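Local coordinates for protein inositol polyphosphate multikinase alpha (Arabidopsis thaliana, PDB 4FRF) that phosphorylates inositol phosphates of several kinds with ATP, turning inositol 1,4,5-trisphosphate into the 1,3,4,5,6-pentakisphosphate, at residues H48-Y56 with P230-A238; E79-M90 with C209-E218. One frame throughout, in Å; residues are numbered along the deposited sequence.

Contact 1 of 2, residues H48-Y56 with P230-A238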
loop_
_atom_site.group_PDB
_atom_site.type_symbol
_atom_site.label_atom_id
_atom_site.label_comp_id
_atom_site.label_asym_id
_atom_site.label_seq_id
_atom_site.Cartn_x
_atom_site.Cartn_y
_atom_site.Cartn_z
ATOM N N HIS A 48 6.479 12.591 -17.656
ATOM C CA HIS A 48 5.037 12.502 -17.675
ATOM C C HIS A 48 4.475 12.469 -16.255
ATOM O O HIS A 48 3.261 12.465 -16.067
ATOM C CB HIS A 48 4.566 11.297 -18.487
ATOM C CG HIS A 48 4.727 9.995 -17.776
ATOM N ND1 HIS A 48 5.889 9.648 -17.116
ATOM C CD2 HIS A 48 3.868 8.961 -17.600
ATOM C CE1 HIS A 48 5.737 8.459 -16.561
ATOM N NE2 HIS A 48 4.523 8.018 -16.847
ATOM N N ILE A 49 5.362 12.490 -15.264
ATOM C CA ILE A 49 4.951 12.507 -13.863
ATOM C C ILE A 49 4.958 13.929 -13.323
ATOM O O ILE A 49 4.145 14.286 -12.470
ATOM C CB ILE A 49 5.864 11.593 -12.983
ATOM C CG1 ILE A 49 5.608 10.122 -13.306
ATOM C CG2 ILE A 49 5.647 11.843 -11.489
ATOM C CD1 ILE A 49 4.167 9.719 -13.217
ATOM N N HIS A 50 5.876 14.743 -13.834
ATOM C CA HIS A 50 6.015 16.135 -13.405
ATOM C C HIS A 50 4.665 16.869 -13.488
ATOM O O HIS A 50 4.342 17.710 -12.640
ATOM C CB HIS A 50 7.060 16.848 -14.267
ATOM C CG HIS A 50 8.472 16.633 -13.818
ATOM N ND1 HIS A 50 9.118 17.496 -12.954
ATOM C CD2 HIS A 50 9.390 15.700 -14.173
ATOM C CE1 HIS A 50 10.356 17.077 -12.758
ATOM N NE2 HIS A 50 10.544 15.985 -13.482
ATOM N N ARG A 51 3.856 16.492 -14.472
ATOM C CA ARG A 51 2.570 17.133 -14.693
ATOM C C ARG A 51 1.555 16.882 -13.569
ATOM O O ARG A 51 0.399 17.249 -13.690
ATOM C CB ARG A 51 1.976 16.665 -16.016
ATOM C CG ARG A 51 1.254 15.337 -15.907
ATOM C CD ARG A 51 0.668 14.906 -17.242
ATOM N NE ARG A 51 -0.701 15.399 -17.434
ATOM C CZ ARG A 51 -1.795 14.737 -17.056
ATOM N NH1 ARG A 51 -1.683 13.568 -16.451
ATOM N NH2 ARG A 51 -2.998 15.243 -17.276
ATOM N N TYR A 52 1.963 16.185 -12.518
ATOM C CA TYR A 52 1.070 15.948 -11.384
ATOM C C TYR A 52 1.504 16.761 -10.185
ATOM O O TYR A 52 1.177 16.427 -9.048
ATOM C CB TYR A 52 1.021 14.460 -11.023
ATOM C CG TYR A 52 0.312 13.611 -12.049
ATOM C CD1 TYR A 52 -1.058 13.732 -12.250
ATOM C CD2 TYR A 52 1.009 12.683 -12.815
ATOM C CE1 TYR A 52 -1.716 12.971 -13.201
ATOM C CE2 TYR A 52 0.362 11.918 -13.774
ATOM C CZ TYR A 52 -1.001 12.078 -13.969
ATOM O OH TYR A 52 -1.649 11.342 -14.928
ATOM N N PHE A 53 2.257 17.822 -10.447
ATOM C CA PHE A 53 2.850 18.608 -9.388
ATOM C C PHE A 53 2.804 20.078 -9.767
ATOM O O PHE A 53 3.183 20.452 -10.878
ATOM C CB PHE A 53 4.308 18.179 -9.151
ATOM C CG PHE A 53 4.459 16.811 -8.522
ATOM C CD1 PHE A 53 4.759 16.683 -7.171
ATOM C CD2 PHE A 53 4.371 15.649 -9.300
ATOM C CE1 PHE A 53 4.919 15.405 -6.589
ATOM C CE2 PHE A 53 4.526 14.372 -8.718
ATOM C CZ PHE A 53 4.801 14.258 -7.371
ATOM N N PRO A 54 2.355 20.930 -8.843
ATOM C CA PRO A 54 2.422 22.351 -9.124
ATOM C C PRO A 54 3.759 22.702 -9.777
ATOM O O PRO A 54 4.804 22.283 -9.290
ATOM C CB PRO A 54 2.331 22.989 -7.728
ATOM C CG PRO A 54 2.418 21.824 -6.732
ATOM C CD PRO A 54 1.920 20.655 -7.465
ATOM N N VAL A 55 3.717 23.427 -10.894
ATOM C CA VAL A 55 4.939 23.957 -11.526
ATOM C C VAL A 55 5.650 24.963 -10.620
ATOM O O VAL A 55 4.995 25.842 -10.010
ATOM C CB VAL A 55 4.645 24.647 -12.877
ATOM C CG1 VAL A 55 5.936 25.236 -13.461
ATOM C CG2 VAL A 55 4.009 23.656 -13.858
ATOM N N TYR A 56 6.985 24.849 -10.562
ATOM C CA TYR A 56 7.820 25.720 -9.728
ATOM C C TYR A 56 8.554 26.723 -10.610
ATOM O O TYR A 56 8.796 26.454 -11.793
ATOM C CB TYR A 56 8.834 24.873 -8.943
ATOM C CG TYR A 56 9.649 25.633 -7.908
ATOM C CD1 TYR A 56 9.027 26.424 -6.929
ATOM C CD2 TYR A 56 11.033 25.467 -7.835
ATOM C CE1 TYR A 56 9.766 27.067 -5.945
ATOM C CE2 TYR A 56 11.782 26.111 -6.859
ATOM C CZ TYR A 56 11.144 26.904 -5.914
ATOM O OH TYR A 56 11.889 27.542 -4.946
ATOM N N PRO A 230 -10.695 17.117 -16.515
ATOM C CA PRO A 230 -10.384 16.674 -15.149
ATOM C C PRO A 230 -8.890 16.604 -14.897
ATOM O O PRO A 230 -8.140 16.231 -15.787
ATOM C CB PRO A 230 -10.969 15.267 -15.105
ATOM C CG PRO A 230 -10.914 14.808 -16.509
ATOM C CD PRO A 230 -11.147 16.000 -17.363
ATOM N N GLN A 231 -8.461 16.911 -13.678
ATOM C CA GLN A 231 -7.042 16.862 -13.373
ATOM C C GLN A 231 -6.672 16.483 -11.953
ATOM O O GLN A 231 -7.313 16.915 -10.992
ATOM C CB GLN A 231 -6.355 18.157 -13.772
ATOM C CG GLN A 231 -5.559 18.007 -15.033
ATOM C CD GLN A 231 -5.119 19.319 -15.618
ATOM O OE1 GLN A 231 -5.382 20.397 -15.063
ATOM N NE2 GLN A 231 -4.472 19.248 -16.775
ATOM N N VAL A 232 -5.572 15.735 -11.842
ATOM C CA VAL A 232 -5.049 15.266 -10.568
ATOM C C VAL A 232 -3.743 15.974 -10.228
ATOM O O VAL A 232 -2.942 16.273 -11.113
ATOM C CB VAL A 232 -4.770 13.747 -10.614
ATOM C CG1 VAL A 232 -4.139 13.283 -9.321
ATOM C CG2 VAL A 232 -6.040 12.987 -10.881
ATOM N N LYS A 233 -3.522 16.218 -8.941
ATOM C CA LYS A 233 -2.279 16.818 -8.473
ATOM C C LYS A 233 -2.052 16.526 -6.993
ATOM O O LYS A 233 -2.983 16.196 -6.263
ATOM C CB LYS A 233 -2.259 18.331 -8.739
ATOM C CG LYS A 233 -2.159 18.679 -10.226
ATOM C CD LYS A 233 -1.413 19.990 -10.475
ATOM C CE LYS A 233 -0.800 20.039 -11.897
ATOM N NZ LYS A 233 -1.735 19.594 -12.986
ATOM N N LEU A 234 -0.795 16.567 -6.581
ATOM C CA LEU A 234 -0.439 16.360 -5.204
ATOM C C LEU A 234 -0.091 17.693 -4.613
ATOM O O LEU A 234 0.558 18.494 -5.258
ATOM C CB LEU A 234 0.781 15.459 -5.119
ATOM C CG LEU A 234 0.574 13.959 -5.057
ATOM C CD1 LEU A 234 -0.225 13.480 -6.256
ATOM C CD2 LEU A 234 1.924 13.279 -4.988
ATOM N N VAL A 235 -0.435 17.892 -3.349
ATOM C CA VAL A 235 -0.158 19.150 -2.681
ATOM C C VAL A 235 0.381 18.937 -1.272
ATOM O O VAL A 235 0.445 17.825 -0.798
ATOM C CB VAL A 235 -1.415 20.060 -2.635
ATOM C CG1 VAL A 235 -1.952 20.304 -4.037
ATOM C CG2 VAL A 235 -2.481 19.457 -1.754
ATOM N N ASP A 236 0.700 20.030 -0.590
ATOM C CA ASP A 236 1.291 19.984 0.757
ATOM C C ASP A 236 2.548 19.170 0.807
ATOM O O ASP A 236 2.495 17.962 0.958
ATOM C CB ASP A 236 0.289 19.448 1.779
ATOM C CG ASP A 236 -0.908 20.346 1.939
ATOM O OD1 ASP A 236 -0.730 21.583 1.939
ATOM O OD2 ASP A 236 -2.036 19.829 2.026
ATOM N N PHE A 237 3.688 19.840 0.706
ATOM C CA PHE A 237 4.960 19.143 0.766
ATOM C C PHE A 237 5.800 19.577 1.961
ATOM O O PHE A 237 7.023 19.537 1.911
ATOM C CB PHE A 237 5.736 19.358 -0.526
ATOM C CG PHE A 237 4.979 18.976 -1.754
ATOM C CD1 PHE A 237 4.815 17.646 -2.097
ATOM C CD2 PHE A 237 4.459 19.946 -2.594
ATOM C CE1 PHE A 237 4.142 17.284 -3.267
ATOM C CE2 PHE A 237 3.766 19.589 -3.748
ATOM C CZ PHE A 237 3.622 18.253 -4.088
ATOM N N ALA A 238 5.139 19.979 3.043
ATOM C CA ALA A 238 5.847 20.402 4.250
ATOM C C ALA A 238 6.690 19.284 4.857
ATOM O O ALA A 238 7.738 19.545 5.442
ATOM C CB ALA A 238 4.867 20.939 5.279
#
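Phe53 and Phe237 meet rim to rim, neither ring over the face of the other. Their planes are 19° apart and their centroids 5.9 Å apart. The closest carbons are Phe53 CD1 and Phe237 CZ, at 3.6 Å. The side chains themselves cross at about a right angle. Pro54 reaches the same Phe237 ring at its edge, where its CG lies in the ring plane, 4.0 Å from Phe237 CE2. Leu234 runs alongside Phe53 and points the same way, with its CD2 3.9 Å from Phe53 CZ. Phe53, Pro54, Leu234 and Phe237 thus form one apolar cluster.

Tyr52 turns to the other side of the contact. Its CG stands anti to the carbonyl carbon (chi1 -70°), and its ring presents an edge to the strand. Val232 O lies in the ring plane there, 3.4 Å from Tyr52 CD1. Arg51 CG covers one face of the ring near its rim. The phenol oxygen is hydrogen-bonded to Glu193.

One backbone bond ties the turn to the strand. Leu234 N donates to Tyr52 O at 3.2 Å, with an N-H...O angle of 157°. The Lys233 side chain bends at chi2 and chi4 and passes beside this carbonyl. Its NZ makes a weak hydrogen bond to Arg51 O.

Residues His50 to Phe53 form a type I turn that begins on the last residue of the short helix 47-50. It sits against the outermost strand of the sheet, 231-235. That strand pairs with 209-216 on its inner side, while Leu234 N serves the turn. Helix 32-41 closes the aromatic end, with Phe39 stacked on Phe53 and Phe35 on Phe237. Helix 187-200 closes the Tyr52 end through Gln190 and Glu193.

Contact 2 of 2, residues E79-M90 with C209-E218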
loop_
_atom_site.group_PDB
_atom_site.type_symbol
_atom_site.label_atom_id
_atom_site.label_comp_id
_atom_site.label_asym_id
_atom_site.label_seq_id
_atom_site.Cartn_x
_atom_site.Cartn_y
_atom_site.Cartn_z
ATOM N N GLU A 79 -6.847 27.998 -14.605
ATOM C CA GLU A 79 -7.365 27.568 -15.903
ATOM C C GLU A 79 -8.840 27.157 -15.860
ATOM O O GLU A 79 -9.361 26.574 -16.838
ATOM C CB GLU A 79 -6.539 26.389 -16.442
ATOM C CG GLU A 79 -5.045 26.670 -16.591
ATOM C CD GLU A 79 -4.199 25.413 -16.377
ATOM O OE1 GLU A 79 -4.532 24.359 -16.969
ATOM O OE2 GLU A 79 -3.205 25.485 -15.614
ATOM N N TYR A 80 -9.497 27.375 -14.717
ATOM C CA TYR A 80 -10.860 26.876 -14.564
ATOM C C TYR A 80 -11.845 27.987 -14.315
ATOM O O TYR A 80 -11.600 28.874 -13.496
ATOM C CB TYR A 80 -10.945 25.819 -13.459
ATOM C CG TYR A 80 -10.272 24.501 -13.815
ATOM C CD1 TYR A 80 -10.970 23.493 -14.486
ATOM C CD2 TYR A 80 -8.937 24.274 -13.487
ATOM C CE1 TYR A 80 -10.347 22.303 -14.822
ATOM C CE2 TYR A 80 -8.315 23.086 -13.809
ATOM C CZ TYR A 80 -9.021 22.105 -14.467
ATOM O OH TYR A 80 -8.386 20.936 -14.785
ATOM N N THR A 81 -12.955 27.951 -15.049
ATOM C CA THR A 81 -13.977 28.988 -14.954
ATOM C C THR A 81 -14.889 28.707 -13.775
ATOM O O THR A 81 -15.010 29.548 -12.844
ATOM C CB THR A 81 -14.830 29.057 -16.242
ATOM O OG1 THR A 81 -14.038 29.633 -17.329
ATOM C CG2 THR A 81 -16.044 29.937 -15.988
ATOM N N LYS A 82 -15.541 27.521 -13.834
ATOM C CA LYS A 82 -16.379 27.075 -12.741
ATOM C C LYS A 82 -15.945 25.673 -12.358
ATOM O O LYS A 82 -16.403 24.687 -12.945
ATOM C CB LYS A 82 -17.852 27.095 -13.148
ATOM C CG LYS A 82 -18.394 28.478 -13.307
ATOM C CD LYS A 82 -19.836 28.497 -13.820
ATOM C CE LYS A 82 -20.276 29.932 -14.207
ATOM N NZ LYS A 82 -19.724 30.977 -13.277
ATOM N N PRO A 83 -15.015 25.577 -11.405
ATOM C CA PRO A 83 -14.478 24.283 -11.037
ATOM C C PRO A 83 -15.078 23.754 -9.754
ATOM O O PRO A 83 -15.199 24.495 -8.784
ATOM C CB PRO A 83 -13.000 24.586 -10.819
ATOM C CG PRO A 83 -12.979 26.010 -10.320
ATOM C CD PRO A 83 -14.210 26.690 -10.865
ATOM N N SER A 84 -15.475 22.484 -9.764
ATOM C CA SER A 84 -15.647 21.717 -8.531
ATOM C C SER A 84 -14.293 21.144 -8.168
ATOM O O SER A 84 -13.562 20.686 -9.042
ATOM C CB SER A 84 -16.644 20.577 -8.731
ATOM O OG SER A 84 -17.938 21.057 -9.066
ATOM N N VAL A 85 -13.961 21.163 -6.883
ATOM C CA VAL A 85 -12.647 20.704 -6.417
ATOM C C VAL A 85 -12.747 19.819 -5.145
ATOM O O VAL A 85 -13.653 19.994 -4.337
ATOM C CB VAL A 85 -11.697 21.910 -6.173
ATOM C CG1 VAL A 85 -12.292 22.849 -5.173
ATOM C CG2 VAL A 85 -10.349 21.439 -5.686
ATOM N N MET A 86 -11.844 18.847 -5.005
ATOM C CA MET A 86 -11.806 17.995 -3.790
ATOM C C MET A 86 -10.396 17.631 -3.347
ATOM O O MET A 86 -9.565 17.248 -4.160
ATOM C CB MET A 86 -12.616 16.709 -3.970
ATOM C CG MET A 86 -12.545 15.785 -2.747
ATOM S SD MET A 86 -13.075 14.089 -3.071
ATOM C CE MET A 86 -14.800 14.207 -2.622
ATOM N N ASP A 87 -10.150 17.692 -2.046
ATOM C CA ASP A 87 -8.829 17.389 -1.538
ATOM C C ASP A 87 -8.813 16.232 -0.533
ATOM O O ASP A 87 -9.413 16.315 0.551
ATOM C CB ASP A 87 -8.153 18.633 -0.971
ATOM C CG ASP A 87 -8.635 18.981 0.420
ATOM O OD1 ASP A 87 -9.807 19.396 0.566
ATOM O OD2 ASP A 87 -7.822 18.886 1.369
ATOM N N VAL A 88 -8.100 15.163 -0.910
ATOM C CA VAL A 88 -8.042 13.931 -0.149
ATOM C C VAL A 88 -6.674 13.708 0.480
ATOM O O VAL A 88 -5.647 13.813 -0.189
ATOM C CB VAL A 88 -8.338 12.773 -1.042
ATOM C CG1 VAL A 88 -8.652 11.540 -0.217
ATOM C CG2 VAL A 88 -9.488 13.137 -1.952
ATOM N N LYS A 89 -6.676 13.387 1.771
ATOM C CA LYS A 89 -5.462 13.084 2.514
ATOM C C LYS A 89 -5.058 11.642 2.273
ATOM O O LYS A 89 -5.720 10.710 2.743
ATOM C CB LYS A 89 -5.710 13.298 3.996
ATOM C CG LYS A 89 -4.571 13.952 4.722
ATOM C CD LYS A 89 -5.075 15.137 5.552
ATOM C CE LYS A 89 -3.924 15.977 6.070
ATOM N NZ LYS A 89 -4.410 17.207 6.747
ATOM N N MET A 90 -3.995 11.455 1.503
ATOM C CA MET A 90 -3.511 10.124 1.178
ATOM C C MET A 90 -2.651 9.568 2.280
ATOM O O MET A 90 -1.733 10.235 2.765
ATOM C CB MET A 90 -2.724 10.160 -0.108
ATOM C CG MET A 90 -3.599 10.214 -1.307
ATOM S SD MET A 90 -4.433 8.644 -1.504
ATOM C CE MET A 90 -5.837 9.135 -2.481
ATOM N N CYS A 209 0.129 14.196 3.264
ATOM C CA CYS A 209 0.177 14.839 1.972
ATOM C C CYS A 209 -1.099 14.467 1.171
ATOM O O CYS A 209 -1.627 13.377 1.324
ATOM C CB CYS A 209 1.468 14.374 1.283
ATOM S SG CYS A 209 1.686 14.741 -0.452
ATOM N N SER A 210 -1.663 15.424 0.431
ATOM C CA SER A 210 -3.019 15.256 -0.128
ATOM C C SER A 210 -3.037 15.143 -1.642
ATOM O O SER A 210 -2.198 15.714 -2.324
ATOM C CB SER A 210 -3.932 16.420 0.296
ATOM O OG SER A 210 -3.974 16.577 1.711
ATOM N N ILE A 211 -4.031 14.442 -2.165
ATOM C CA ILE A 211 -4.321 14.501 -3.578
ATOM C C ILE A 211 -5.424 15.510 -3.832
ATOM O O ILE A 211 -6.379 15.593 -3.067
ATOM C CB ILE A 211 -4.787 13.180 -4.109
ATOM C CG1 ILE A 211 -3.591 12.299 -4.431
ATOM C CG2 ILE A 211 -5.599 13.385 -5.361
ATOM C CD1 ILE A 211 -3.971 10.974 -5.051
ATOM N N LEU A 212 -5.306 16.246 -4.938
ATOM C CA LEU A 212 -6.309 17.205 -5.330
ATOM C C LEU A 212 -6.914 16.852 -6.670
ATOM O O LEU A 212 -6.203 16.749 -7.665
ATOM C CB LEU A 212 -5.695 18.586 -5.413
ATOM C CG LEU A 212 -6.693 19.729 -5.598
ATOM C CD1 LEU A 212 -6.123 21.013 -5.051
ATOM C CD2 LEU A 212 -7.060 19.887 -7.063
ATOM N N MET A 213 -8.237 16.702 -6.698
ATOM C CA MET A 213 -8.978 16.551 -7.953
ATOM C C MET A 213 -9.704 17.851 -8.288
ATOM O O MET A 213 -10.106 18.599 -7.392
ATOM C CB MET A 213 -9.982 15.402 -7.858
ATOM C CG MET A 213 -9.379 14.081 -7.351
ATOM S SD MET A 213 -10.520 12.660 -7.389
ATOM C CE MET A 213 -11.603 13.059 -6.006
ATOM N N VAL A 214 -9.836 18.133 -9.578
ATOM C CA VAL A 214 -10.603 19.288 -10.031
ATOM C C VAL A 214 -11.127 19.076 -11.438
ATOM O O VAL A 214 -10.596 18.251 -12.187
ATOM C CB VAL A 214 -9.778 20.615 -9.966
ATOM C CG1 VAL A 214 -8.436 20.463 -10.643
ATOM C CG2 VAL A 214 -10.547 21.729 -10.607
ATOM N N TYR A 215 -12.196 19.793 -11.784
ATOM C CA TYR A 215 -12.726 19.739 -13.144
ATOM C C TYR A 215 -13.633 20.925 -13.528
ATOM O O TYR A 215 -13.954 21.775 -12.695
ATOM C CB TYR A 215 -13.403 18.388 -13.422
ATOM C CG TYR A 215 -14.705 18.150 -12.687
ATOM C CD1 TYR A 215 -15.925 18.506 -13.267
ATOM C CD2 TYR A 215 -14.725 17.453 -11.473
ATOM C CE1 TYR A 215 -17.126 18.234 -12.634
ATOM C CE2 TYR A 215 -15.927 17.184 -10.825
ATOM C CZ TYR A 215 -17.124 17.588 -11.413
ATOM O OH TYR A 215 -18.322 17.319 -10.794
ATOM N N GLU A 216 -13.998 20.987 -14.811
ATOM C CA GLU A 216 -14.698 22.141 -15.361
ATOM C C GLU A 216 -16.196 21.882 -15.447
ATOM O O GLU A 216 -16.636 21.001 -16.171
ATOM C CB GLU A 216 -14.164 22.448 -16.781
ATOM C CG GLU A 216 -14.695 23.862 -17.283
ATOM C CD GLU A 216 -13.976 25.008 -16.451
ATOM O OE1 GLU A 216 -12.794 25.205 -16.521
ATOM O OE2 GLU A 216 -14.676 25.654 -15.685
ATOM N N ASN A 217 -16.982 22.748 -14.809
ATOM C CA ASN A 217 -18.436 22.660 -14.942
ATOM C C ASN A 217 -19.000 23.346 -16.191
ATOM O O ASN A 217 -19.999 22.891 -16.746
ATOM C CB ASN A 217 -19.127 23.165 -13.678
ATOM C CG ASN A 217 -18.899 22.243 -12.490
ATOM O OD1 ASN A 217 -19.602 21.248 -12.326
ATOM N ND2 ASN A 217 -17.902 22.567 -11.662
ATOM N N GLU A 218 -18.304 24.372 -16.682
ATOM C CA GLU A 218 -18.804 25.165 -17.822
ATOM C C GLU A 218 -19.531 24.325 -18.898
ATOM O O GLU A 218 -18.908 23.528 -19.628
ATOM C CB GLU A 218 -17.690 26.025 -18.437
ATOM C CG GLU A 218 -18.182 27.313 -19.097
ATOM C CD GLU A 218 -18.694 28.363 -18.090
ATOM O OE1 GLU A 218 -18.554 28.137 -16.863
ATOM O OE2 GLU A 218 -19.229 29.421 -18.536
#
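The Tyr80 ring carries Val214 on one face, with CG2 4.0 Å from the ring centroid and almost on its normal, a CH-pi contact. The Glu216 carboxylate approaches the same ring obliquely, the planes 32° apart. Arg229 adds a cation-pi contact, and the phenol oxygen bonds to Arg229 O and Gln231. Ser84 CB lies over one face of the Tyr215 ring, whose OH bonds to Phe159 O.

Glu216 grips the loop that leads into strand 83-90. Its CG is anti to the backbone N (chi1 -169°) and the chain then bends back. Glu216 OE1 accepts from Thr81 N on its syn side at 3.1 Å, and Glu216 OE2 accepts from Lys82 N at 2.8 Å. With an alanine here, the amides of Thr81 and Lys82 would probably lose these acceptors, and the loop would be less firmly held. Both acceptors of Asn217 ND2, Lys82 O (2.9 Å) and Ser84 OG (3.0 Å), lie close to its amide plane. Lys82 O also takes Asn217 N.

Farther on, antiparallel pairs Met86 with Met213 and Val88 with Ile211 are hydrogen-bonded. Met86 and Met213 lie side by side.

Strand 83-90 carries Pro83, Asp87 and Lys89 of the PxxxDxKxG signature of this kinase family. Strand 121-130 flanks it on the other side, and strand 231-235 flanks 209-216. Helices 149-158 and 249-265 cover the face of Met86, Val88, Ile211 and Met213.

The two contacts have centres about 12 Å apart and share one five-stranded antiparallel sheet. Contact 2 joins strands 83-90 and 209-216 in its middle. Contact 1 sets the turn after helix 47-50 against strand 231-235 at its border. Strands 209-216 and 231-235 are neighbours in the sheet and follow each other in the chain. They join the contacts directly, with probable hydrogen bonds from Leu212 N to Lys233 O and from Gln231 N to Val214 O. Along the chain contact 2 is nested inside the loop closed by contact 1. Early and late parts of the kinase chain are thereby brought together on one sheet.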